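Side-chain contacts in gamma-glutamyltranspeptidase (Streptomyces lincolnensis, PDB 6J3A), which probably acts as a gamma-glutamyltransferase-type enzyme, one of the LmbA-like homologues of the N-terminal nucleophile hydrolase clan: residues 17-22 and 143-148; 39-44 and 128-133; 45-50 and 422-427. All blocks are in the same frame, centred on the assembly; numbering follows the deposited sequence.

All three contacts are buried and lie at or beside helix 36-50, which is itself part of interactions 2 and 3; helix 20-31, whose start belongs to interaction 1, packs against it. Interaction 1 joins the loop and first turn of helix 20-31 to the segment leading into helix 146-154 near the second subunit, and combines one valine methyl with a water bridge. Interaction 2 is a close helix-helix crossing in which an alanine meets a backbone carbonyl and a water. Interaction 3, nearest the centre of the chain, is wholly apolar across its side chains and sets helix 36-50 on strand 424-428. L424 links the last two, since its CD1 also packs on A40, G43 and A44.

Interaction 1: residues 17-22 and 143-148; sequences STHWLA and APVENV
H19 and V145 face each other with their CA atoms 9.4 Å apart, a wide backbone separation that side chains and one water span. The arrangement belongs to a helix N-terminus: H19 is the N-cap of helix 20-31, and its ND1 accepts a weak, in-plane capping bond from L21 N at 3.4 Å. The partner, 143-148, leads into helix 146-154. The imidazole reaches across because CG is anti to the backbone N (chi1 -154°); its far NE2 is hydrogen-bonded to a water at 2.9 Å, and the same water accepts from V145 N. Beside this bridge, V145 CG2 touches both H19 NE2, at 3.9 Å, and the far end of the indole, W20 CH2, at 4.1 Å. The two rings also meet each other, with H19 CE1 lying 3.6 Å above one face of the W20 ring, toward its rim. Next to the contact is the subunit interface: E146 OE2 forms a salt bridge with R524 NE of the second subunit, and R524 of that subunit packs on V145. The indole N-H is used there too, since W20 NE1 is hydrogen-bonded to Q9 O of the second subunit.

Interaction 2: residues 39-44 and 128-133; sequences AAVAGA and ADVLKY
V130 O is approached by several groups at once where helices 36-50 and 127-140 meet. Water 2 donates to it at 2.8 Å and donates also to A42 O, at 2.9 Å, so that one molecule joins the backbones of both helices. A42 comes at the same oxygen with its carbon atoms: A42 CA lies 3.2 Å from V130 O in a CA-H...O contact, bent to 124° at the hydrogen, and the methyl is closer still. The ring of Y133, one turn on, presents its edge to this carbonyl, with V130 O in the ring plane. Its CD2 is 4.1 Å from A42 CB, and K132 CG stands over the centre of one ring face. Y133 CG is anti to its own carbonyl carbon (chi1 -60°), which places the ring beside V130 O and the methyl of A42. V41 also packs beside V130, but the modelled separation of their CG1 methyls is too short to be sound and the placement of these branches is doubtful. The short helix segments approach to 7.7 Å between axes, crossing at -36°, and A42 and V130 have CA atoms only 4.8 Å apart. Around the pair, V29 of helix 20-31 covers A42 and Y133, W115 of helix 111-122 covers V41, and R617 of the second subunit packs on Y133. The contact therefore rests on a small residue: with a single methyl at the crossing, backbone meets backbone, and the two carbonyl oxygens gain their link through a shared water rather than through any polar side chain.

Interaction 3: residues 45-50 and 422-427; sequences FVLHVV and CHLDVV
Near L47, which meets C422 and L424, the flat groups F45 and H48 pair with each other on the part of helix 36-50 turned from the strand. H48 CE1 lies 3.7 Å above one face of the F45 ring, toward its rim, while F45 CE2 sits in the plane of the imidazole at its edge; F45 also makes an edge-to-face contact with W192. F45 N lies over one face of the H48 ring, toward its rim. The contact itself is carried by L47, both of whose methyls press on C422 CB from one side, CD1 at 3.8 Å and CD2 at 4.0 Å. The thiol takes a lesser part, C422 SG being 4.2 Å from L47 CD2. With chi1 at -75°, L47 swings its fork over the loop residue C422, just ahead of strand 424-428. CD1 reaches further along, to 4.4 Å from L424 CD2, so the leucine bridges alternate residues of the extended chain. H423, between them, points the opposite way and touches T437 and C590. L47 also packs on A22 of helix 20-31. Backbone hydrogen bonds hold the strand on both flanks: L424 pairs with A436, and D425 with S16. L424 faces helix 36-50, where its CD1 packs on A40, G43 and A44, whereas H423, D425 and V427 face the strand 590-594 layer. A helix laid on one sheet, with a second sheet behind it, is the layering of the alpha-beta-beta-alpha sandwich of N-terminal nucleophile hydrolases. By analogy with related gamma-glutamyltranspeptidases, C422 and H423 probably follow directly on the nucleophile position and lead into strand 424-428, with helix 36-50 packed on its outer face.

Interaction 1: residues 17-22 and 143-148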
loop_
_atom_site.group_PDB
_atom_site.type_symbol
_atom_site.label_atom_id
_atom_site.label_comp_id
_atom_site.label_asym_id
_atom_site.label_seq_id
_atom_site.Cartn_x
_atom_site.Cartn_y
_atom_site.Cartn_z
ATOM N N SER A 17 1.646 9.651 -1.374
ATOM C CA SER A 17 0.638 10.594 -1.859
ATOM C C SER A 17 -0.674 10.433 -1.133
ATOM O O SER A 17 -0.866 9.515 -0.329
ATOM C CB SER A 17 0.346 10.373 -3.348
ATOM O OG SER A 17 1.367 10.910 -4.141
ATOM N N THR A 18 -1.577 11.349 -1.464
ATOM C CA THR A 18 -2.993 11.258 -1.122
ATOM C C THR A 18 -3.801 10.459 -2.154
ATOM O O THR A 18 -5.024 10.404 -2.033
ATOM C CB THR A 18 -3.627 12.669 -0.975
ATOM O OG1 THR A 18 -3.336 13.464 -2.133
ATOM C CG2 THR A 18 -3.101 13.364 0.257
ATOM N N HIS A 19 -3.127 9.849 -3.142
ATOM C CA HIS A 19 -3.751 9.003 -4.167
ATOM C C HIS A 19 -2.772 8.004 -4.795
ATOM O O HIS A 19 -1.719 8.386 -5.319
ATOM C CB HIS A 19 -4.347 9.854 -5.274
ATOM C CG HIS A 19 -5.483 9.200 -5.994
ATOM N ND1 HIS A 19 -5.323 8.086 -6.789
ATOM C CD2 HIS A 19 -6.796 9.522 -6.056
ATOM C CE1 HIS A 19 -6.489 7.745 -7.304
ATOM N NE2 HIS A 19 -7.401 8.598 -6.872
ATOM N N TRP A 20 -3.163 6.732 -4.781
ATOM C CA TRP A 20 -2.288 5.615 -5.175
ATOM C C TRP A 20 -1.768 5.725 -6.619
ATOM O O TRP A 20 -0.625 5.370 -6.900
ATOM C CB TRP A 20 -2.999 4.256 -4.953
ATOM C CG TRP A 20 -4.135 4.000 -5.896
ATOM C CD1 TRP A 20 -4.060 3.448 -7.145
ATOM C CD2 TRP A 20 -5.518 4.301 -5.672
ATOM N NE1 TRP A 20 -5.307 3.397 -7.718
ATOM C CE2 TRP A 20 -6.221 3.917 -6.839
ATOM C CE3 TRP A 20 -6.231 4.874 -4.608
ATOM C CZ2 TRP A 20 -7.610 4.075 -6.965
ATOM C CZ3 TRP A 20 -7.610 5.030 -4.734
ATOM C CH2 TRP A 20 -8.284 4.630 -5.904
ATOM N N LEU A 21 -2.627 6.208 -7.513
ATOM C CA LEU A 21 -2.287 6.397 -8.915
ATOM C C LEU A 21 -1.123 7.371 -9.064
ATOM O O LEU A 21 -0.221 7.161 -9.884
ATOM C CB LEU A 21 -3.505 6.909 -9.698
ATOM C CG LEU A 21 -4.714 5.975 -9.905
ATOM C CD1 LEU A 21 -5.843 6.738 -10.573
ATOM C CD2 LEU A 21 -4.387 4.749 -10.737
ATOM N N ALA A 22 -1.139 8.422 -8.251
ATOM C CA ALA A 22 -0.075 9.421 -8.276
ATOM C C ALA A 22 1.206 8.882 -7.642
ATOM O O ALA A 22 2.308 9.166 -8.119
ATOM C CB ALA A 22 -0.530 10.688 -7.577
ATOM N N ALA A 143 -10.592 5.023 -12.780
ATOM C CA ALA A 143 -11.724 4.718 -11.913
ATOM C C ALA A 143 -11.686 5.633 -10.692
ATOM O O ALA A 143 -10.865 5.444 -9.802
ATOM C CB ALA A 143 -11.696 3.251 -11.504
ATOM N N PRO A 144 -12.571 6.635 -10.650
ATOM C CA PRO A 144 -12.413 7.659 -9.626
ATOM C C PRO A 144 -12.901 7.220 -8.265
ATOM O O PRO A 144 -13.695 6.296 -8.153
ATOM C CB PRO A 144 -13.305 8.785 -10.132
ATOM C CG PRO A 144 -14.421 8.055 -10.797
ATOM C CD PRO A 144 -13.799 6.844 -11.436
ATOM N N VAL A 145 -12.422 7.921 -7.250
ATOM C CA VAL A 145 -12.942 7.822 -5.890
ATOM C C VAL A 145 -14.351 8.432 -5.855
ATOM O O VAL A 145 -14.669 9.320 -6.654
ATOM C CB VAL A 145 -11.995 8.564 -4.919
ATOM C CG1 VAL A 145 -12.564 8.686 -3.503
ATOM C CG2 VAL A 145 -10.655 7.851 -4.867
ATOM N N GLU A 146 -15.174 7.957 -4.921
ATOM C CA GLU A 146 -16.578 8.401 -4.821
ATOM C C GLU A 146 -16.736 9.908 -4.602
ATOM O O GLU A 146 -17.675 10.510 -5.126
ATOM C CB GLU A 146 -17.439 7.580 -3.821
ATOM C CG GLU A 146 -16.871 7.261 -2.444
ATOM C CD GLU A 146 -15.983 6.027 -2.446
ATOM O OE1 GLU A 146 -16.437 4.925 -2.068
ATOM O OE2 GLU A 146 -14.817 6.165 -2.868
ATOM N N ASN A 147 -15.809 10.514 -3.872
ATOM C CA ASN A 147 -15.800 11.971 -3.681
ATOM C C ASN A 147 -15.738 12.849 -4.938
ATOM O O ASN A 147 -16.148 14.000 -4.878
ATOM C CB ASN A 147 -14.670 12.373 -2.732
ATOM C CG ASN A 147 -14.998 12.090 -1.276
ATOM O OD1 ASN A 147 -16.159 11.877 -0.907
ATOM N ND2 ASN A 147 -13.968 12.099 -0.435
ATOM N N VAL A 148 -15.241 12.336 -6.057
ATOM C CA VAL A 148 -15.243 13.122 -7.291
ATOM C C VAL A 148 -16.686 13.420 -7.711
ATOM O O VAL A 148 -17.098 14.574 -7.817
ATOM C CB VAL A 148 -14.499 12.401 -8.437
ATOM C CG1 VAL A 148 -14.612 13.176 -9.742
ATOM C CG2 VAL A 148 -13.033 12.215 -8.085
HETATM O O HOH W 1 -9.891 9.554 -8.109
#

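Interaction 2: residues 39-44 and 128-133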
loop_
_atom_site.group_PDB
_atom_site.type_symbol
_atom_site.label_atom_id
_atom_site.label_comp_id
_atom_site.label_asym_id
_atom_site.label_seq_id
_atom_site.Cartn_x
_atom_site.Cartn_y
_atom_site.Cartn_z
ATOM N N ALA A 39 10.111 12.711 -10.278
ATOM C CA ALA A 39 9.016 11.903 -9.770
ATOM C C ALA A 39 7.858 12.762 -9.306
ATOM O O ALA A 39 6.715 12.530 -9.683
ATOM C CB ALA A 39 9.500 11.029 -8.628
ATOM N N ALA A 40 8.172 13.758 -8.491
ATOM C CA ALA A 40 7.152 14.608 -7.896
ATOM C C ALA A 40 6.384 15.423 -8.940
ATOM O O ALA A 40 5.174 15.633 -8.798
ATOM C CB ALA A 40 7.780 15.524 -6.873
ATOM N N VAL A 41 7.088 15.880 -9.976
ATOM C CA VAL A 41 6.449 16.571 -11.091
ATOM C C VAL A 41 5.408 15.650 -11.730
ATOM O O VAL A 41 4.237 16.021 -11.841
ATOM C CB VAL A 41 7.470 17.071 -12.139
ATOM C CG1 VAL A 41 6.760 17.629 -13.373
ATOM C CG2 VAL A 41 8.342 18.168 -11.544
ATOM N N ALA A 42 5.829 14.447 -12.109
ATOM C CA ALA A 42 4.910 13.459 -12.694
ATOM C C ALA A 42 3.689 13.200 -11.829
ATOM O O ALA A 42 2.553 13.278 -12.301
ATOM C CB ALA A 42 5.631 12.158 -12.939
ATOM N N GLY A 43 3.940 12.897 -10.562
ATOM C CA GLY A 43 2.873 12.665 -9.594
ATOM C C GLY A 43 1.903 13.827 -9.470
ATOM O O GLY A 43 0.704 13.620 -9.327
ATOM N N ALA A 44 2.425 15.048 -9.538
ATOM C CA ALA A 44 1.621 16.260 -9.357
ATOM C C ALA A 44 0.602 16.447 -10.461
ATOM O O ALA A 44 -0.530 16.833 -10.201
ATOM C CB ALA A 44 2.517 17.480 -9.281
ATOM N N ALA A 128 7.929 15.795 -21.537
ATOM C CA ALA A 128 7.176 14.714 -22.172
ATOM C C ALA A 128 7.146 13.431 -21.334
ATOM O O ALA A 128 6.070 12.905 -21.045
ATOM C CB ALA A 128 7.737 14.428 -23.560
ATOM N N ASP A 129 8.320 12.952 -20.926
ATOM C CA ASP A 129 8.420 11.688 -20.174
ATOM C C ASP A 129 7.770 11.786 -18.793
ATOM O O ASP A 129 7.210 10.810 -18.285
ATOM C CB ASP A 129 9.883 11.243 -20.012
ATOM C CG ASP A 129 10.610 11.026 -21.355
ATOM O OD1 ASP A 129 10.029 11.280 -22.430
ATOM O OD2 ASP A 129 11.788 10.598 -21.333
ATOM N N VAL A 130 7.835 12.967 -18.195
ATOM C CA VAL A 130 7.370 13.134 -16.835
ATOM C C VAL A 130 5.882 13.390 -16.800
ATOM O O VAL A 130 5.226 13.026 -15.829
ATOM C CB VAL A 130 8.222 14.175 -16.068
ATOM C CG1 VAL A 130 7.399 15.096 -15.194
ATOM C CG2 VAL A 130 9.244 13.448 -15.206
ATOM N N LEU A 131 5.327 13.991 -17.848
ATOM C CA LEU A 131 3.893 14.249 -17.822
ATOM C C LEU A 131 3.014 13.288 -18.664
ATOM O O LEU A 131 1.795 13.445 -18.688
ATOM C CB LEU A 131 3.597 15.755 -17.989
ATOM C CG LEU A 131 3.663 16.545 -19.283
ATOM C CD1 LEU A 131 2.627 16.038 -20.266
ATOM C CD2 LEU A 131 3.378 18.005 -18.979
ATOM N N LYS A 132 3.608 12.261 -19.279
ATOM C CA LYS A 132 2.834 11.246 -20.038
ATOM C C LYS A 132 1.829 10.431 -19.194
ATOM O O LYS A 132 0.840 9.927 -19.712
ATOM C CB LYS A 132 3.770 10.288 -20.786
ATOM C CG LYS A 132 4.485 9.271 -19.904
ATOM C CD LYS A 132 5.639 8.601 -20.636
ATOM C CE LYS A 132 6.280 7.501 -19.794
ATOM N NZ LYS A 132 7.765 7.537 -19.856
ATOM N N TYR A 133 2.100 10.305 -17.904
ATOM C CA TYR A 133 1.236 9.552 -16.991
ATOM C C TYR A 133 -0.121 10.213 -16.860
ATOM O O TYR A 133 -1.139 9.568 -17.068
ATOM C CB TYR A 133 1.895 9.418 -15.615
ATOM C CG TYR A 133 3.210 8.689 -15.694
ATOM C CD1 TYR A 133 3.249 7.305 -15.844
ATOM C CD2 TYR A 133 4.416 9.383 -15.687
ATOM C CE1 TYR A 133 4.453 6.625 -15.953
ATOM C CE2 TYR A 133 5.625 8.715 -15.793
ATOM C CZ TYR A 133 5.639 7.335 -15.925
ATOM O OH TYR A 133 6.835 6.661 -16.030
HETATM O O HOH W 2 2.501 12.864 -15.156
#

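Interaction 3: residues 45-50 and 422-427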
loop_
_atom_site.group_PDB
_atom_site.type_symbol
_atom_site.label_atom_id
_atom_site.label_comp_id
_atom_site.label_asym_id
_atom_site.label_seq_id
_atom_site.Cartn_x
_atom_site.Cartn_y
_atom_site.Cartn_z
ATOM N N PHE A 45 1.019 16.182 -11.692
ATOM C CA PHE A 45 0.127 16.265 -12.839
ATOM C C PHE A 45 -0.865 15.097 -12.870
ATOM O O PHE A 45 -1.978 15.238 -13.362
ATOM C CB PHE A 45 0.927 16.385 -14.141
ATOM C CG PHE A 45 1.494 17.762 -14.368
ATOM C CD1 PHE A 45 2.628 18.178 -13.694
ATOM C CD2 PHE A 45 0.871 18.657 -15.239
ATOM C CE1 PHE A 45 3.144 19.454 -13.889
ATOM C CE2 PHE A 45 1.388 19.931 -15.446
ATOM C CZ PHE A 45 2.526 20.335 -14.767
ATOM N N VAL A 46 -0.469 13.947 -12.351
ATOM C CA VAL A 46 -1.421 12.864 -12.139
ATOM C C VAL A 46 -2.479 13.300 -11.111
ATOM O O VAL A 46 -3.672 13.094 -11.331
ATOM C CB VAL A 46 -0.708 11.549 -11.746
ATOM C CG1 VAL A 46 -1.697 10.498 -11.254
ATOM C CG2 VAL A 46 0.073 11.012 -12.942
ATOM N N LEU A 47 -2.047 13.932 -10.025
ATOM C CA LEU A 47 -2.984 14.434 -9.010
ATOM C C LEU A 47 -4.048 15.384 -9.551
ATOM O O LEU A 47 -5.196 15.351 -9.088
ATOM C CB LEU A 47 -2.238 15.124 -7.869
ATOM C CG LEU A 47 -1.516 14.217 -6.879
ATOM C CD1 LEU A 47 -0.615 15.052 -5.988
ATOM C CD2 LEU A 47 -2.503 13.432 -6.034
ATOM N N HIS A 48 -3.674 16.227 -10.516
ATOM C CA HIS A 48 -4.655 17.108 -11.175
ATOM C C HIS A 48 -5.804 16.254 -11.701
ATOM O O HIS A 48 -6.981 16.559 -11.489
ATOM C CB HIS A 48 -4.057 17.853 -12.372
ATOM C CG HIS A 48 -2.931 18.765 -12.025
ATOM N ND1 HIS A 48 -1.934 19.086 -12.923
ATOM C CD2 HIS A 48 -2.642 19.430 -10.882
ATOM C CE1 HIS A 48 -1.071 19.899 -12.341
ATOM N NE2 HIS A 48 -1.478 20.125 -11.102
ATOM N N VAL A 49 -5.419 15.167 -12.373
ATOM C CA VAL A 49 -6.343 14.280 -13.078
ATOM C C VAL A 49 -7.173 13.416 -12.135
ATOM O O VAL A 49 -8.354 13.199 -12.395
ATOM C CB VAL A 49 -5.591 13.378 -14.085
ATOM C CG1 VAL A 49 -6.554 12.469 -14.839
ATOM C CG2 VAL A 49 -4.820 14.222 -15.090
ATOM N N VAL A 50 -6.561 12.926 -11.058
ATOM C CA VAL A 50 -7.225 11.963 -10.162
ATOM C C VAL A 50 -7.815 12.556 -8.888
ATOM O O VAL A 50 -8.546 11.862 -8.187
ATOM C CB VAL A 50 -6.313 10.766 -9.818
ATOM C CG1 VAL A 50 -5.786 10.136 -11.107
ATOM C CG2 VAL A 50 -5.173 11.158 -8.877
ATOM N N CYS A 422 -4.113 18.371 -2.200
ATOM C CA CYS A 422 -3.384 17.097 -2.274
ATOM C C CYS A 422 -2.005 17.208 -1.622
ATOM O O CYS A 422 -1.556 18.299 -1.261
ATOM C CB CYS A 422 -3.219 16.687 -3.733
ATOM S SG CYS A 422 -4.789 16.636 -4.620
ATOM N N HIS A 423 -1.335 16.070 -1.474
ATOM C CA HIS A 423 0.065 16.058 -1.048
ATOM C C HIS A 423 0.850 14.906 -1.654
ATOM O O HIS A 423 0.293 13.843 -1.905
ATOM C CB HIS A 423 0.181 15.994 0.471
ATOM C CG HIS A 423 1.550 16.329 0.971
ATOM N ND1 HIS A 423 2.518 15.376 1.212
ATOM C CD2 HIS A 423 2.122 17.521 1.240
ATOM C CE1 HIS A 423 3.619 15.976 1.622
ATOM N NE2 HIS A 423 3.412 17.274 1.637
ATOM N N LEU A 424 2.139 15.134 -1.900
ATOM C CA LEU A 424 3.048 14.045 -2.222
ATOM C C LEU A 424 4.446 14.297 -1.642
ATOM O O LEU A 424 4.881 15.451 -1.540
ATOM C CB LEU A 424 3.082 13.762 -3.728
ATOM C CG LEU A 424 3.980 14.577 -4.650
ATOM C CD1 LEU A 424 3.984 13.945 -6.025
ATOM C CD2 LEU A 424 3.492 16.008 -4.737
ATOM N N ASP A 425 5.104 13.211 -1.226
ATOM C CA ASP A 425 6.501 13.219 -0.766
ATOM C C ASP A 425 7.280 12.217 -1.582
ATOM O O ASP A 425 6.739 11.174 -1.935
ATOM C CB ASP A 425 6.625 12.750 0.680
ATOM C CG ASP A 425 5.793 13.546 1.629
ATOM O OD1 ASP A 425 6.173 14.712 1.875
ATOM O OD2 ASP A 425 4.793 13.012 2.146
ATOM N N VAL A 426 8.549 12.512 -1.852
ATOM C CA VAL A 426 9.439 11.545 -2.508
ATOM C C VAL A 426 10.819 11.569 -1.864
ATOM O O VAL A 426 11.310 12.618 -1.484
ATOM C CB VAL A 426 9.597 11.796 -4.026
ATOM C CG1 VAL A 426 10.365 10.650 -4.690
ATOM C CG2 VAL A 426 8.243 11.965 -4.699
ATOM N N VAL A 427 11.417 10.393 -1.731
ATOM C CA VAL A 427 12.836 10.262 -1.436
ATOM C C VAL A 427 13.423 9.257 -2.421
ATOM O O VAL A 427 12.840 8.198 -2.653
ATOM C CB VAL A 427 13.085 9.853 0.024
ATOM C CG1 VAL A 427 12.375 8.556 0.379
ATOM C CG2 VAL A 427 14.580 9.759 0.308
#